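Local coordinates for protein type III effector XopAI (Xanthomonas citri, PDB 6K93) that is a type III effector with a mono-ADP-ribosyltransferase fold that probably binds arginine-containing peptides and acts during invasion of plant cells, at residues 113-127 / 195-209. Residues are numbered along the deposited sequence; the frame is centred on the assembly and turned at random.
Sequences FRSTPEERKQFKTAL and HGLAFAKCIISALHS
With CG swung anti to the backbone N (chi1 166°), the ring of Phe123 reaches across to Phe199, and the same kind of torsion in Ser205 carries its OG to the backbone N of Ser115. The two phenylalanines make a T-shaped stack: CE1 of Phe123 points at the centre of the Phe199 face, with ring centroids 4.9 Å apart and planes at 86°. Cys202 SG, compact enough to sit between the helices, lies 3.6 Å from Phe123 CB and obliquely to that ring. Small residues let the backbones close in farther along, where Ala126 CB meets Ala198 CB at 3.9 Å and also the edge of Phe199.

Before helix 117-127 begins, the chain is pinned by a nearly straight bond, Ser115 N to Ser205 OG at 2.8 Å. Asp167 receives hydrogen bonds at both its carboxylate oxygens, from Ser115 OG and Ser205 OG, so these buried hydroxyls are satisfied. Phe113 lays a ring face over Ile204 CG2, a CH-pi contact 3.8 Å from the centroid, and the methyl branch suits that flat surface. Nearer solvent, Arg114 spreads its guanidinium over Ser209 CB, while a water joins its NH2 to His208 O. Another water bridges Glu119 OE2 and Lys201 NZ, 4.2 Å apart; the carboxylate's direct salt bridge goes to Arg105. Thr116 and Glu119 close a capping box at the helix start.

The helices cross at -128°, their axes 8.3 Å apart, within the all-helical part of the chain that precedes the strands. Helix 95-109 covers Phe113 and Ile204, helix 165-174 packs on Cys202 and Leu127, and Trp143 of helix 136-156 meets the Phe123 ring; on another side of helix 195-209, Ile203 touches Phe246, just before strand 247-250.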
loop_
_atom_site.group_PDB
_atom_site.type_symbol
_atom_site.label_atom_id
_atom_site.label_comp_id
_atom_site.label_asym_id
_atom_site.label_seq_id
_atom_site.Cartn_x
_atom_site.Cartn_y
_atom_site.Cartn_z
ATOM N N PHE A 113 4.116 -7.418 11.609
ATOM C CA PHE A 113 4.022 -8.044 10.294
ATOM C C PHE A 113 5.329 -7.872 9.533
ATOM O O PHE A 113 5.845 -6.764 9.428
ATOM C CB PHE A 113 2.862 -7.413 9.500
ATOM C CG PHE A 113 2.561 -8.121 8.199
ATOM C CD1 PHE A 113 3.394 -7.982 7.104
ATOM C CD2 PHE A 113 1.430 -8.901 8.074
ATOM C CE1 PHE A 113 3.132 -8.636 5.938
ATOM C CE2 PHE A 113 1.154 -9.556 6.883
ATOM C CZ PHE A 113 2.006 -9.417 5.820
ATOM N N ARG A 114 5.853 -8.963 8.983
ATOM C CA ARG A 114 7.055 -8.899 8.167
ATOM C C ARG A 114 6.980 -9.887 7.010
ATOM O O ARG A 114 6.570 -11.041 7.183
ATOM C CB ARG A 114 8.322 -9.223 8.998
ATOM C CG ARG A 114 8.617 -8.280 10.152
ATOM C CD ARG A 114 9.096 -6.912 9.644
ATOM N NE ARG A 114 9.537 -6.028 10.706
ATOM C CZ ARG A 114 8.734 -5.296 11.471
ATOM N NH1 ARG A 114 7.424 -5.345 11.333
ATOM N NH2 ARG A 114 9.255 -4.491 12.411
ATOM N N SER A 115 7.448 -9.455 5.844
ATOM C CA SER A 115 7.579 -10.363 4.722
ATOM C C SER A 115 8.750 -11.321 4.952
ATOM O O SER A 115 9.767 -10.973 5.553
ATOM C CB SER A 115 7.799 -9.611 3.409
ATOM O OG SER A 115 9.077 -8.938 3.419
ATOM N N THR A 116 8.591 -12.541 4.480
ATOM C CA THR A 116 9.629 -13.566 4.501
ATOM C C THR A 116 10.462 -13.473 3.235
ATOM O O THR A 116 10.035 -12.883 2.234
ATOM C CB THR A 116 9.008 -14.954 4.586
ATOM O OG1 THR A 116 8.290 -15.210 3.376
ATOM C CG2 THR A 116 8.098 -15.068 5.784
ATOM N N PRO A 117 11.654 -14.069 3.238
ATOM C CA PRO A 117 12.435 -14.113 1.991
ATOM C C PRO A 117 11.659 -14.689 0.826
ATOM O O PRO A 117 11.721 -14.152 -0.286
ATOM C CB PRO A 117 13.644 -14.995 2.371
ATOM C CG PRO A 117 13.819 -14.735 3.857
ATOM C CD PRO A 117 12.391 -14.650 4.383
ATOM N N GLU A 118 10.897 -15.755 1.064
ATOM C CA GLU A 118 10.091 -16.358 0.010
ATOM C C GLU A 118 9.032 -15.381 -0.511
ATOM O O GLU A 118 8.818 -15.269 -1.721
ATOM C CB GLU A 118 9.466 -17.639 0.574
ATOM C CG GLU A 118 10.504 -18.748 0.934
ATOM C CD GLU A 118 11.388 -18.471 2.156
ATOM O OE1 GLU A 118 11.014 -17.682 3.061
ATOM O OE2 GLU A 118 12.484 -19.068 2.221
ATOM N N GLU A 119 8.393 -14.623 0.383
ATOM C CA GLU A 119 7.408 -13.629 -0.051
ATOM C C GLU A 119 8.052 -12.503 -0.848
ATOM O O GLU A 119 7.428 -11.956 -1.767
ATOM C CB GLU A 119 6.661 -13.086 1.175
ATOM C CG GLU A 119 5.738 -14.141 1.756
ATOM C CD GLU A 119 5.227 -13.855 3.166
ATOM O OE1 GLU A 119 5.738 -12.951 3.825
ATOM O OE2 GLU A 119 4.296 -14.593 3.589
ATOM N N ARG A 120 9.277 -12.110 -0.488
ATOM C CA ARG A 120 9.969 -11.084 -1.256
ATOM C C ARG A 120 10.281 -11.568 -2.665
ATOM O O ARG A 120 10.197 -10.786 -3.618
ATOM C CB ARG A 120 11.222 -10.645 -0.495
ATOM C CG ARG A 120 10.830 -10.049 0.847
ATOM C CD ARG A 120 11.945 -9.284 1.516
ATOM N NE ARG A 120 13.098 -10.077 1.929
ATOM C CZ ARG A 120 13.267 -10.589 3.142
ATOM N NH1 ARG A 120 12.331 -10.439 4.065
ATOM N NH2 ARG A 120 14.362 -11.274 3.411
ATOM N N LYS A 121 10.615 -12.856 -2.819
ATOM C CA LYS A 121 10.855 -13.409 -4.147
ATOM C C LYS A 121 9.547 -13.513 -4.927
ATOM O O LYS A 121 9.522 -13.296 -6.144
ATOM C CB LYS A 121 11.526 -14.781 -4.025
ATOM C CG LYS A 121 12.128 -15.294 -5.324
ATOM C CD LYS A 121 12.393 -16.792 -5.234
ATOM C CE LYS A 121 13.437 -17.125 -4.176
ATOM N NZ LYS A 121 13.942 -18.517 -4.338
ATOM N N GLN A 122 8.445 -13.837 -4.241
ATOM C CA GLN A 122 7.135 -13.821 -4.880
ATOM C C GLN A 122 6.782 -12.427 -5.353
ATOM O O GLN A 122 6.249 -12.254 -6.449
ATOM C CB GLN A 122 6.075 -14.349 -3.920
ATOM C CG GLN A 122 6.135 -15.860 -3.752
ATOM C CD GLN A 122 5.500 -16.365 -2.474
ATOM O OE1 GLN A 122 4.983 -15.611 -1.657
ATOM N NE2 GLN A 122 5.532 -17.686 -2.304
ATOM N N PHE A 123 7.083 -11.411 -4.540
ATOM C CA PHE A 123 6.810 -10.044 -4.967
ATOM C C PHE A 123 7.655 -9.680 -6.197
ATOM O O PHE A 123 7.167 -9.051 -7.146
ATOM C CB PHE A 123 7.060 -9.078 -3.797
ATOM C CG PHE A 123 7.134 -7.641 -4.206
ATOM C CD1 PHE A 123 6.096 -7.061 -4.913
ATOM C CD2 PHE A 123 8.240 -6.866 -3.894
ATOM C CE1 PHE A 123 6.163 -5.754 -5.327
ATOM C CE2 PHE A 123 8.309 -5.549 -4.301
ATOM C CZ PHE A 123 7.279 -4.985 -5.017
ATOM N N LYS A 124 8.908 -10.117 -6.234
ATOM C CA LYS A 124 9.730 -9.917 -7.429
ATOM C C LYS A 124 9.039 -10.493 -8.664
ATOM O O LYS A 124 8.939 -9.826 -9.700
ATOM C CB LYS A 124 11.118 -10.549 -7.241
ATOM C CG LYS A 124 11.985 -10.489 -8.485
ATOM C CD LYS A 124 13.340 -11.096 -8.279
ATOM C CE LYS A 124 14.165 -10.916 -9.533
ATOM N NZ LYS A 124 15.539 -11.449 -9.377
ATOM N N THR A 125 8.550 -11.737 -8.571
ATOM C CA THR A 125 7.835 -12.305 -9.707
ATOM C C THR A 125 6.601 -11.488 -10.047
ATOM O O THR A 125 6.342 -11.200 -11.220
ATOM C CB THR A 125 7.434 -13.739 -9.425
ATOM O OG1 THR A 125 8.614 -14.509 -9.305
ATOM C CG2 THR A 125 6.569 -14.300 -10.564
ATOM N N ALA A 126 5.829 -11.092 -9.036
ATOM C CA ALA A 126 4.610 -10.336 -9.296
ATOM C C ALA A 126 4.906 -9.051 -10.044
ATOM O O ALA A 126 4.194 -8.697 -10.989
ATOM C CB ALA A 126 3.882 -10.034 -7.986
ATOM N N LEU A 127 5.928 -8.318 -9.611
ATOM C CA LEU A 127 6.230 -7.055 -10.264
ATOM C C LEU A 127 6.718 -7.281 -11.689
ATOM O O LEU A 127 6.246 -6.625 -12.622
ATOM C CB LEU A 127 7.255 -6.268 -9.454
ATOM C CG LEU A 127 7.417 -4.815 -9.919
ATOM C CD1 LEU A 127 7.720 -3.886 -8.748
ATOM C CD2 LEU A 127 8.529 -4.718 -10.974
ATOM N N HIS A 195 -0.882 -11.619 -7.854
ATOM C CA HIS A 195 0.021 -10.471 -7.932
ATOM C C HIS A 195 -0.269 -9.462 -6.825
ATOM O O HIS A 195 0.645 -8.940 -6.165
ATOM C CB HIS A 195 -0.099 -9.796 -9.285
ATOM C CG HIS A 195 0.396 -10.643 -10.404
ATOM N ND1 HIS A 195 -0.248 -11.799 -10.788
ATOM C CD2 HIS A 195 1.480 -10.520 -11.207
ATOM C CE1 HIS A 195 0.435 -12.352 -11.778
ATOM N NE2 HIS A 195 1.477 -11.589 -12.060
ATOM N N GLY A 196 -1.543 -9.148 -6.631
ATOM C CA GLY A 196 -1.920 -8.201 -5.600
ATOM C C GLY A 196 -1.546 -8.671 -4.211
ATOM O O GLY A 196 -1.075 -7.889 -3.389
ATOM N N LEU A 197 -1.786 -9.947 -3.915
ATOM C CA LEU A 197 -1.463 -10.455 -2.585
ATOM C C LEU A 197 0.037 -10.407 -2.328
ATOM O O LEU A 197 0.480 -10.077 -1.225
ATOM C CB LEU A 197 -1.998 -11.885 -2.416
ATOM C CG LEU A 197 -3.515 -11.987 -2.421
ATOM C CD1 LEU A 197 -3.913 -13.448 -2.522
ATOM C CD2 LEU A 197 -4.143 -11.340 -1.203
ATOM N N ALA A 198 0.844 -10.722 -3.344
ATOM C CA ALA A 198 2.290 -10.680 -3.193
ATOM C C ALA A 198 2.775 -9.248 -2.975
ATOM O O ALA A 198 3.609 -8.998 -2.109
ATOM C CB ALA A 198 2.954 -11.297 -4.432
ATOM N N PHE A 199 2.261 -8.295 -3.754
ATOM C CA PHE A 199 2.562 -6.888 -3.532
ATOM C C PHE A 199 2.193 -6.484 -2.101
ATOM O O PHE A 199 2.950 -5.795 -1.403
ATOM C CB PHE A 199 1.740 -6.015 -4.506
ATOM C CG PHE A 199 2.447 -5.606 -5.772
ATOM C CD1 PHE A 199 2.733 -6.539 -6.770
ATOM C CD2 PHE A 199 2.770 -4.292 -6.000
ATOM C CE1 PHE A 199 3.366 -6.155 -7.960
ATOM C CE2 PHE A 199 3.405 -3.896 -7.176
ATOM C CZ PHE A 199 3.694 -4.817 -8.153
ATOM N N ALA A 200 0.991 -6.872 -1.661
ATOM C CA ALA A 200 0.478 -6.417 -0.371
ATOM C C ALA A 200 1.408 -6.805 0.766
ATOM O O ALA A 200 1.652 -6.004 1.679
ATOM C CB ALA A 200 -0.927 -6.983 -0.151
ATOM N N LYS A 201 1.935 -8.036 0.746
ATOM C CA LYS A 201 2.764 -8.482 1.860
ATOM C C LYS A 201 3.993 -7.605 2.015
ATOM O O LYS A 201 4.396 -7.283 3.132
ATOM C CB LYS A 201 3.164 -9.945 1.654
ATOM C CG LYS A 201 1.972 -10.870 1.652
ATOM C CD LYS A 201 2.353 -12.289 1.308
ATOM C CE LYS A 201 1.106 -13.129 1.171
ATOM N NZ LYS A 201 1.393 -14.448 0.515
ATOM N N CYS A 202 4.614 -7.228 0.917
ATOM C CA CYS A 202 5.829 -6.429 1.003
ATOM C C CYS A 202 5.545 -4.967 1.326
ATOM O O CYS A 202 6.321 -4.346 2.060
ATOM C CB CYS A 202 6.632 -6.579 -0.281
ATOM S SG CYS A 202 7.429 -8.208 -0.357
ATOM N N ILE A 203 4.435 -4.406 0.853
ATOM C CA ILE A 203 4.103 -3.040 1.249
ATOM C C ILE A 203 3.778 -2.985 2.733
ATOM O O ILE A 203 4.245 -2.105 3.453
ATOM C CB ILE A 203 2.937 -2.487 0.413
ATOM C CG1 ILE A 203 3.290 -2.402 -1.069
ATOM C CG2 ILE A 203 2.526 -1.113 0.946
ATOM C CD1 ILE A 203 2.093 -2.059 -1.961
ATOM N N ILE A 204 2.966 -3.922 3.222
ATOM C CA ILE A 204 2.606 -3.930 4.636
ATOM C C ILE A 204 3.848 -4.100 5.489
ATOM O O ILE A 204 4.016 -3.418 6.499
ATOM C CB ILE A 204 1.566 -5.026 4.934
ATOM C CG1 ILE A 204 0.272 -4.713 4.187
ATOM C CG2 ILE A 204 1.297 -5.128 6.425
ATOM C CD1 ILE A 204 -0.743 -5.846 4.226
ATOM N N SER A 205 4.723 -5.023 5.100
ATOM C CA SER A 205 5.978 -5.234 5.807
ATOM C C SER A 205 6.798 -3.962 5.853
ATOM O O SER A 205 7.346 -3.610 6.902
ATOM C CB SER A 205 6.744 -6.364 5.111
ATOM O OG SER A 205 7.893 -6.704 5.844
ATOM N N ALA A 206 6.903 -3.263 4.721
ATOM C CA ALA A 206 7.662 -2.020 4.684
ATOM C C ALA A 206 7.074 -0.997 5.644
ATOM O O ALA A 206 7.803 -0.313 6.372
ATOM C CB ALA A 206 7.679 -1.455 3.276
ATOM N N LEU A 207 5.750 -0.843 5.625
ATOM C CA LEU A 207 5.120 0.191 6.438
ATOM C C LEU A 207 5.285 -0.073 7.920
ATOM O O LEU A 207 5.428 0.880 8.705
ATOM C CB LEU A 207 3.650 0.330 6.069
ATOM C CG LEU A 207 3.417 0.889 4.649
ATOM C CD1 LEU A 207 1.955 0.716 4.262
ATOM C CD2 LEU A 207 3.802 2.352 4.557
ATOM N N HIS A 208 5.289 -1.336 8.331
ATOM C CA HIS A 208 5.432 -1.639 9.741
ATOM C C HIS A 208 6.879 -1.787 10.178
ATOM O O HIS A 208 7.139 -1.825 11.384
ATOM C CB HIS A 208 4.648 -2.911 10.080
ATOM C CG HIS A 208 3.170 -2.704 10.124
ATOM N ND1 HIS A 208 2.582 -1.743 10.921
ATOM C CD2 HIS A 208 2.156 -3.316 9.462
ATOM C CE1 HIS A 208 1.273 -1.781 10.757
ATOM N NE2 HIS A 208 0.989 -2.728 9.881
ATOM N N SER A 209 7.826 -1.844 9.244
ATOM C CA SER A 209 9.221 -1.948 9.625
ATOM C C SER A 209 9.957 -0.616 9.531
ATOM O O SER A 209 11.013 -0.478 10.161
ATOM C CB SER A 209 9.925 -3.011 8.784
ATOM O OG SER A 209 9.884 -2.756 7.423
HETATM O O HOH W 1 7.547 -2.942 14.184
HETATM O O HOH W 2 4.808 -11.404 -1.292
HETATM O O HOH W 3 2.843 -16.166 2.148
#